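Local structure of putative alpha KG dependent 2,4-D dioxygenase (Burkholderia xenovorans, 5J92) at residues A[143-155]-A[264-277]. The protein probably catalyses iron(II)- and 2-oxoglutarate-dependent oxidation of an organic substrate, as other TauD/TfdA-family dioxygenases do. Numbering follows the deposited sequence.
Sequences PAVGGQTQFADMR and WDNRALMHRGRPHI. With FE2 (Fe (II) ion), chain E.
Phe-151 and His-271 face each other as a non-hydrogen-bonded pair where strands 149-153 and 269-273 run antiparallel in the minor sheet of the double-stranded beta-helix, the cupin-type fold of TauD/TfdA dioxygenases. Strand 251-254 flanks 149-153 on its other edge. His-271 completes the iron site with His-122 and Asp-124; with CG between the backbone N and the carbonyl carbon (chi1 69°), the ring carries NE2 to the iron, 2.4 Å away, while His-271 CB rests 3.6 Å from Phe-151 CD1. The phenyl ring reaches on to Trp-264, its CE1 lying over one indole face, 3.5 Å from Trp-264 CG, and the ring planes are 57° apart. Trp-264 NE1 in turn lies over one face of the His-271 imidazole, toward its rim.

On the other side of the sheet, the extended Arg-272 chain runs alongside Gln-150. Both NE and NH2 hold Gln-150 OE1, NH2 at 2.8 Å, with the oxygen in the guanidinium plane; NH1 pairs with Glu-243 of the second subunit. Arg-274, bent at chi2 and chi3, packs its CD against the Gln-150 amide and reaches Glu-240 of that subunit. Beyond the strands, Pro-143 CG sits over the His-276 ring, 4.0 Å from its centroid.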
ATOM      1  N   PRO A 143      13.906 -18.744  10.192  1.00 36.87           N
ATOM      2  CA  PRO A 143      13.045 -19.660   9.433  1.00 37.91           C
ATOM      3  C   PRO A 143      13.557 -19.834   8.012  1.00 37.39           C
ATOM      4  O   PRO A 143      14.213 -18.958   7.449  1.00 35.33           O
ATOM      5  CB  PRO A 143      11.676 -18.968   9.441  1.00 36.38           C
ATOM      6  CG  PRO A 143      11.776 -17.882  10.492  1.00 37.20           C
ATOM      7  CD  PRO A 143      13.223 -17.481  10.507  1.00 35.76           C
ATOM      8  N   ALA A 144      13.221 -20.978   7.421  1.00 41.16           N
ATOM      9  CA  ALA A 144      13.775 -21.320   6.117  1.00 41.67           C
ATOM     10  C   ALA A 144      13.187 -20.447   5.014  1.00 41.33           C
ATOM     11  O   ALA A 144      13.894 -20.071   4.072  1.00 40.75           O
ATOM     12  CB  ALA A 144      13.534 -22.802   5.826  1.00 41.87           C
ATOM     13  N   VAL A 145      11.911 -20.091   5.118  1.00 39.73           N
ATOM     14  CA  VAL A 145      11.209 -19.395   4.044  1.00 37.49           C
ATOM     15  C   VAL A 145      10.598 -18.115   4.598  1.00 32.52           C
ATOM     16  O   VAL A 145       9.854 -18.151   5.584  1.00 31.48           O
ATOM     17  CB  VAL A 145      10.116 -20.280   3.414  1.00 40.74           C
ATOM     18  CG1 VAL A 145       9.477 -19.572   2.221  1.00 38.88           C
ATOM     19  CG2 VAL A 145      10.683 -21.649   3.014  1.00 43.50           C
ATOM     20  N   GLY A 146      10.899 -16.991   3.959  1.00 28.90           N
ATOM     21  CA  GLY A 146      10.333 -15.731   4.400  1.00 25.58           C
ATOM     22  C   GLY A 146      11.048 -15.191   5.626  1.00 24.25           C
ATOM     23  O   GLY A 146      12.189 -15.544   5.926  1.00 24.66           O
ATOM     24  N   GLY A 147      10.351 -14.312   6.348  1.00 22.54           N
ATOM     25  CA  GLY A 147      10.922 -13.755   7.555  1.00 22.74           C
ATOM     26  C   GLY A 147      11.977 -12.700   7.330  1.00 24.21           C
ATOM     27  O   GLY A 147      12.712 -12.369   8.265  1.00 23.81           O
ATOM     28  N   GLN A 148      12.062 -12.148   6.122  1.00 20.85           N
ATOM     29  CA  GLN A 148      12.994 -11.070   5.853  1.00 20.67           C
ATOM     30  C   GLN A 148      12.607  -9.828   6.642  1.00 16.96           C
ATOM     31  O   GLN A 148      11.455  -9.637   7.029  1.00 17.37           O
ATOM     32  CB  GLN A 148      13.008 -10.727   4.355  1.00 19.61           C
ATOM     33  CG  GLN A 148      13.414 -11.898   3.437  1.00 21.27           C
ATOM     34  CD  GLN A 148      12.234 -12.789   3.062  1.00 28.30           C
ATOM     35  OE1 GLN A 148      11.138 -12.662   3.620  1.00 32.27           O
ATOM     36  NE2 GLN A 148      12.470 -13.730   2.147  1.00 27.14           N
ATOM     37  N   THR A 149      13.589  -8.996   6.908  1.00 15.84           N
ATOM     38  CA  THR A 149      13.333  -7.624   7.319  1.00 15.57           C
ATOM     39  C   THR A 149      13.680  -6.741   6.127  1.00 15.51           C
ATOM     40  O   THR A 149      14.739  -6.911   5.519  1.00 13.28           O
ATOM     41  CB  THR A 149      14.149  -7.215   8.550  1.00 14.21           C
ATOM     42  OG1 THR A 149      13.955  -8.164   9.595  1.00 19.75           O
ATOM     43  CG2 THR A 149      13.682  -5.848   9.067  1.00 14.18           C
ATOM     44  N   GLN A 150      12.766  -5.853   5.760  1.00 16.76           N
ATOM     45  CA  GLN A 150      12.941  -4.987   4.610  1.00 15.05           C
ATOM     46  C   GLN A 150      13.115  -3.548   5.073  1.00 16.18           C
ATOM     47  O   GLN A 150      12.540  -3.132   6.085  1.00 14.49           O
ATOM     48  CB  GLN A 150      11.751  -5.098   3.646  1.00 15.75           C
ATOM     49  CG  GLN A 150      11.518  -6.510   3.139  1.00 17.16           C
ATOM     50  CD  GLN A 150      10.504  -6.589   2.002  1.00 21.59           C
ATOM     51  OE1 GLN A 150       9.562  -5.789   1.916  1.00 23.13           O
ATOM     52  NE2 GLN A 150      10.699  -7.566   1.115  1.00 22.83           N
ATOM     53  N   PHE A 151      13.928  -2.795   4.327  1.00 13.71           N
ATOM     54  CA  PHE A 151      14.298  -1.437   4.699  1.00 15.30           C
ATOM     55  C   PHE A 151      14.089  -0.530   3.502  1.00 16.11           C
ATOM     56  O   PHE A 151      14.568  -0.830   2.403  1.00 16.25           O
ATOM     57  CB  PHE A 151      15.756  -1.361   5.184  1.00 15.28           C
ATOM     58  CG  PHE A 151      16.029  -2.213   6.388  1.00 16.41           C
ATOM     59  CD1 PHE A 151      15.804  -1.712   7.662  1.00 15.71           C
ATOM     60  CD2 PHE A 151      16.483  -3.526   6.246  1.00 17.45           C
ATOM     61  CE1 PHE A 151      16.042  -2.493   8.790  1.00 19.14           C
ATOM     62  CE2 PHE A 151      16.724  -4.319   7.361  1.00 20.57           C
ATOM     63  CZ  PHE A 151      16.501  -3.797   8.641  1.00 21.43           C
ATOM     64  N   ALA A 152      13.389   0.578   3.717  1.00 14.63           N
ATOM     65  CA  ALA A 152      13.094   1.537   2.665  1.00 14.73           C
ATOM     66  C   ALA A 152      13.836   2.836   2.939  1.00 13.18           C
ATOM     67  O   ALA A 152      13.708   3.416   4.027  1.00 13.40           O
ATOM     68  CB  ALA A 152      11.589   1.775   2.550  1.00 13.10           C
ATOM     69  N   ASP A 153      14.611   3.285   1.955  1.00 11.08           N
ATOM     70  CA  ASP A 153      15.484   4.451   2.120  1.00 11.74           C
ATOM     71  C   ASP A 153      14.680   5.739   1.938  1.00 12.17           C
ATOM     72  O   ASP A 153      14.302   6.087   0.814  1.00 14.98           O
ATOM     73  CB  ASP A 153      16.636   4.373   1.123  1.00 12.36           C
ATOM     74  CG  ASP A 153      17.715   5.438   1.374  1.00 15.58           C
ATOM     75  OD1 ASP A 153      17.424   6.470   2.033  1.00 13.28           O
ATOM     76  OD2 ASP A 153      18.857   5.225   0.892  1.00 16.56           O
ATOM     77  N   MET A 154      14.411   6.447   3.041  1.00 13.40           N
ATOM     78  CA  MET A 154      13.662   7.701   2.979  1.00 13.60           C
ATOM     79  C   MET A 154      14.482   8.867   2.420  1.00 14.32           C
ATOM     80  O   MET A 154      13.894   9.893   2.039  1.00 11.91           O
ATOM     81  CB  MET A 154      13.140   8.080   4.371  1.00 11.60           C
ATOM     82  CG  MET A 154      12.152   7.077   4.973  1.00 14.15           C
ATOM     83  SD  MET A 154      10.687   6.846   3.950  1.00 14.57           S
ATOM     84  CE  MET A 154      11.088   5.343   3.113  1.00 10.14           C
ATOM     85  N   ARG A 155      15.816   8.762   2.425  1.00 15.11           N
ATOM     86  CA  ARG A 155      16.647   9.775   1.771  1.00 14.78           C
ATOM     87  C   ARG A 155      16.531   9.656   0.257  1.00 14.58           C
ATOM     88  O   ARG A 155      16.306  10.651  -0.445  1.00 14.57           O
ATOM     89  CB  ARG A 155      18.113   9.620   2.193  1.00 13.72           C
ATOM     90  CG  ARG A 155      18.324   9.319   3.667  1.00 11.65           C
ATOM     91  CD  ARG A 155      19.717   8.764   3.915  1.00 19.38           C
ATOM     92  NE  ARG A 155      19.938   7.528   3.145  1.00 18.89           N
ATOM     93  CZ  ARG A 155      21.100   6.881   3.057  1.00 18.45           C
ATOM     94  NH1 ARG A 155      22.177   7.337   3.699  1.00 15.90           N
ATOM     95  NH2 ARG A 155      21.181   5.761   2.334  1.00 11.37           N
ATOM     96  N   TRP A 264      20.072  -0.563  12.425  1.00 13.13           N
ATOM     97  CA  TRP A 264      19.525   0.351  11.431  1.00 12.38           C
ATOM     98  C   TRP A 264      19.134   1.683  12.056  1.00 12.61           C
ATOM     99  O   TRP A 264      18.729   1.760  13.222  1.00 13.61           O
ATOM    100  CB  TRP A 264      18.336  -0.269  10.650  1.00 11.73           C
ATOM    101  CG  TRP A 264      17.028  -0.438  11.407  1.00 14.38           C
ATOM    102  CD1 TRP A 264      16.006   0.471  11.519  1.00 20.35           C
ATOM    103  CD2 TRP A 264      16.605  -1.599  12.117  1.00 18.86           C
ATOM    104  NE1 TRP A 264      14.975  -0.053  12.280  1.00 18.72           N
ATOM    105  CE2 TRP A 264      15.320  -1.327  12.653  1.00 19.82           C
ATOM    106  CE3 TRP A 264      17.188  -2.846  12.365  1.00 22.85           C
ATOM    107  CZ2 TRP A 264      14.617  -2.256  13.402  1.00 21.59           C
ATOM    108  CZ3 TRP A 264      16.478  -3.768  13.124  1.00 25.68           C
ATOM    109  CH2 TRP A 264      15.213  -3.467  13.634  1.00 24.10           C
ATOM    110  N   ASP A 265      19.299   2.733  11.256  1.00 14.61           N
ATOM    111  CA  ASP A 265      19.085   4.120  11.675  1.00 16.39           C
ATOM    112  C   ASP A 265      17.651   4.506  11.319  1.00 12.01           C
ATOM    113  O   ASP A 265      17.323   4.734  10.154  1.00 13.81           O
ATOM    114  CB  ASP A 265      20.128   5.017  11.012  1.00 15.56           C
ATOM    115  CG  ASP A 265      20.130   6.450  11.556  1.00 19.68           C
ATOM    116  OD1 ASP A 265      19.151   6.849  12.226  1.00 18.89           O
ATOM    117  OD2 ASP A 265      21.135   7.167  11.321  1.00 20.79           O
ATOM    118  N   ASN A 266      16.780   4.561  12.332  1.00 17.86           N
ATOM    119  CA  ASN A 266      15.391   4.941  12.106  1.00 17.16           C
ATOM    120  C   ASN A 266      15.242   6.367  11.583  1.00 17.31           C
ATOM    121  O   ASN A 266      14.189   6.705  11.034  1.00 17.00           O
ATOM    122  CB  ASN A 266      14.586   4.762  13.395  1.00 17.95           C
ATOM    123  CG  ASN A 266      14.472   3.305  13.804  1.00 17.80           C
ATOM    124  OD1 ASN A 266      13.657   2.581  13.258  1.00 17.31           O
ATOM    125  ND2 ASN A 266      15.293   2.873  14.755  1.00 18.46           N
ATOM    126  N   ARG A 267      16.272   7.204  11.728  1.00 21.15           N
ATOM    127  CA  ARG A 267      16.212   8.586  11.259  1.00 21.35           C
ATOM    128  C   ARG A 267      16.245   8.698   9.744  1.00 23.10           C
ATOM    129  O   ARG A 267      15.998   9.790   9.226  1.00 17.99           O
ATOM    130  CB  ARG A 267      17.372   9.393  11.852  1.00 20.58           C
ATOM    131  CG  ARG A 267      17.399   9.392  13.375  1.00 21.44           C
ATOM    132  CD  ARG A 267      18.688   9.980  13.924  1.00 23.63           C
ATOM    133  NE  ARG A 267      19.854   9.149  13.628  1.00 21.17           N
ATOM    134  CZ  ARG A 267      21.057   9.357  14.151  1.00 23.84           C
ATOM    135  NH1 ARG A 267      21.241  10.371  14.996  1.00 25.23           N
ATOM    136  NH2 ARG A 267      22.071   8.557  13.836  1.00 22.76           N
ATOM    137  N   ALA A 268      16.535   7.600   9.029  1.00 16.77           N
ATOM    138  CA  ALA A 268      16.636   7.612   7.577  1.00 16.17           C
ATOM    139  C   ALA A 268      15.801   6.530   6.906  1.00 19.47           C
ATOM    140  O   ALA A 268      15.883   6.377   5.686  1.00 14.78           O
ATOM    141  CB  ALA A 268      18.102   7.441   7.143  1.00 16.28           C
ATOM    142  N   LEU A 269      15.016   5.764   7.659  1.00 15.13           N
ATOM    143  CA  LEU A 269      14.425   4.561   7.101  1.00 14.47           C
ATOM    144  C   LEU A 269      13.003   4.363   7.581  1.00 14.54           C
ATOM    145  O   LEU A 269      12.561   4.943   8.575  1.00 15.11           O
ATOM    146  CB  LEU A 269      15.214   3.301   7.493  1.00 17.95           C
ATOM    147  CG  LEU A 269      16.665   3.227   7.051  1.00 18.21           C
ATOM    148  CD1 LEU A 269      17.392   2.247   7.914  1.00 14.69           C
ATOM    149  CD2 LEU A 269      16.682   2.792   5.576  1.00 15.01           C
ATOM    150  N   MET A 270      12.311   3.505   6.845  1.00 14.09           N
ATOM    151  CA  MET A 270      11.204   2.718   7.338  1.00 16.84           C
ATOM    152  C   MET A 270      11.643   1.269   7.219  1.00 15.87           C
ATOM    153  O   MET A 270      12.556   0.938   6.444  1.00 13.73           O
ATOM    154  CB  MET A 270       9.917   2.962   6.536  1.00 14.08           C
ATOM    155  CG  MET A 270       9.143   4.220   6.942  1.00 14.99           C
ATOM    156  SD  MET A 270       7.471   4.248   6.287  1.00 15.00           S
ATOM    157  CE  MET A 270       7.770   3.984   4.551  1.00 16.15           C
ATOM    158  N   HIS A 271      11.022   0.409   8.009  1.00 14.53           N
ATOM    159  CA  HIS A 271      11.313  -1.012   7.884  1.00 16.41           C
ATOM    160  C   HIS A 271      10.040  -1.791   8.176  1.00 17.49           C
ATOM    161  O   HIS A 271       9.072  -1.260   8.724  1.00 15.46           O
ATOM    162  CB  HIS A 271      12.427  -1.447   8.830  1.00 16.98           C
ATOM    163  CG  HIS A 271      12.015  -1.418  10.264  1.00 20.45           C
ATOM    164  ND1 HIS A 271      11.954  -0.250  10.996  1.00 20.55           N
ATOM    165  CD2 HIS A 271      11.597  -2.405  11.088  1.00 20.67           C
ATOM    166  CE1 HIS A 271      11.525  -0.523  12.214  1.00 21.50           C
ATOM    167  NE2 HIS A 271      11.310  -1.824  12.296  1.00 23.30           N
ATOM    168  N   ARG A 272      10.061  -3.070   7.823  1.00 15.32           N
ATOM    169  CA  ARG A 272       8.932  -3.933   8.121  1.00 20.62           C
ATOM    170  C   ARG A 272       9.427  -5.364   8.134  1.00 22.63           C
ATOM    171  O   ARG A 272      10.404  -5.691   7.458  1.00 18.96           O
ATOM    172  CB  ARG A 272       7.798  -3.776   7.096  1.00 15.87           C
ATOM    173  CG  ARG A 272       8.136  -4.347   5.713  1.00 18.02           C
ATOM    174  CD  ARG A 272       6.983  -4.214   4.710  1.00 15.44           C
ATOM    175  NE  ARG A 272       7.340  -4.828   3.425  1.00 15.21           N
ATOM    176  CZ  ARG A 272       6.469  -5.107   2.459  1.00 21.25           C
ATOM    177  NH1 ARG A 272       5.197  -4.819   2.633  1.00 18.49           N
ATOM    178  NH2 ARG A 272       6.870  -5.694   1.324  1.00 21.05           N
ATOM    179  N   GLY A 273       8.736  -6.207   8.901  1.00 17.60           N
ATOM    180  CA  GLY A 273       8.984  -7.633   8.870  1.00 18.38           C
ATOM    181  C   GLY A 273       8.071  -8.320   7.873  1.00 21.10           C
ATOM    182  O   GLY A 273       6.988  -7.837   7.562  1.00 23.51           O
ATOM    183  N   ARG A 274       8.548  -9.423   7.332  1.00 19.08           N
ATOM    184  CA  ARG A 274       7.793 -10.227   6.390  1.00 19.63           C
ATOM    185  C   ARG A 274       7.373 -11.531   7.041  1.00 21.57           C
ATOM    186  O   ARG A 274       8.122 -12.073   7.858  1.00 23.63           O
ATOM    187  CB  ARG A 274       8.623 -10.528   5.130  1.00 20.45           C
ATOM    188  CG  ARG A 274       9.080  -9.266   4.371  1.00 20.09           C
ATOM    189  CD  ARG A 274       7.901  -8.570   3.690  1.00 18.43           C
ATOM    190  NE  ARG A 274       7.300  -9.448   2.695  1.00 19.36           N
ATOM    191  CZ  ARG A 274       5.996  -9.575   2.495  1.00 20.93           C
ATOM    192  NH1 ARG A 274       5.144  -8.889   3.243  1.00 22.45           N
ATOM    193  NH2 ARG A 274       5.544 -10.410   1.570  1.00 20.55           N
ATOM    194  N   PRO A 275       6.195 -12.061   6.719  1.00 25.08           N
ATOM    195  CA  PRO A 275       5.811 -13.361   7.277  1.00 27.32           C
ATOM    196  C   PRO A 275       6.823 -14.428   6.874  1.00 27.28           C
ATOM    197  O   PRO A 275       7.483 -14.325   5.838  1.00 24.88           O
ATOM    198  CB  PRO A 275       4.439 -13.637   6.650  1.00 25.40           C
ATOM    199  CG  PRO A 275       3.936 -12.304   6.163  1.00 25.56           C
ATOM    200  CD  PRO A 275       5.186 -11.537   5.777  1.00 23.55           C
ATOM    201  N   HIS A 276       6.986 -15.432   7.728  1.00 26.03           N
ATOM    202  CA  HIS A 276       7.730 -16.630   7.357  1.00 26.96           C
ATOM    203  C   HIS A 276       6.754 -17.787   7.163  1.00 34.01           C
ATOM    204  O   HIS A 276       5.657 -17.787   7.725  1.00 37.13           O
ATOM    205  CB  HIS A 276       8.800 -16.982   8.396  1.00 27.40           C
ATOM    206  CG  HIS A 276       8.261 -17.252   9.765  1.00 33.39           C
ATOM    207  ND1 HIS A 276       8.029 -16.251  10.684  1.00 33.80           N
ATOM    208  CD2 HIS A 276       7.915 -18.410  10.374  1.00 35.05           C
ATOM    209  CE1 HIS A 276       7.561 -16.781  11.799  1.00 32.70           C
ATOM    210  NE2 HIS A 276       7.481 -18.090  11.637  1.00 35.43           N
ATOM    211  N   ILE A 277       7.143 -18.752   6.333  1.00 33.93           N
ATOM    212  CA  ILE A 277       6.248 -19.794   5.842  1.00 36.42           C
ATOM    213  C   ILE A 277       6.853 -21.155   6.171  1.00 36.91           C
ATOM    214  O   ILE A 277       7.955 -21.463   5.709  1.00 35.18           O
ATOM    215  CB  ILE A 277       6.012 -19.680   4.327  1.00 37.05           C
ATOM    216  CG1 ILE A 277       5.765 -18.221   3.919  1.00 38.16           C
ATOM    217  CG2 ILE A 277       4.895 -20.618   3.882  1.00 38.79           C
ATOM    218  CD1 ILE A 277       4.564 -17.587   4.565  1.00 41.03           C
TER
HETATM  219 FE   FE2 E 401      10.009  -1.959  14.355  0.74 46.21          FE
HETATM  220  O   HOH W   1      10.216 -21.243   7.754  1.00 36.97           O
HETATM  221  O   HOH W   2       8.863 -12.144   1.979  1.00 30.56           O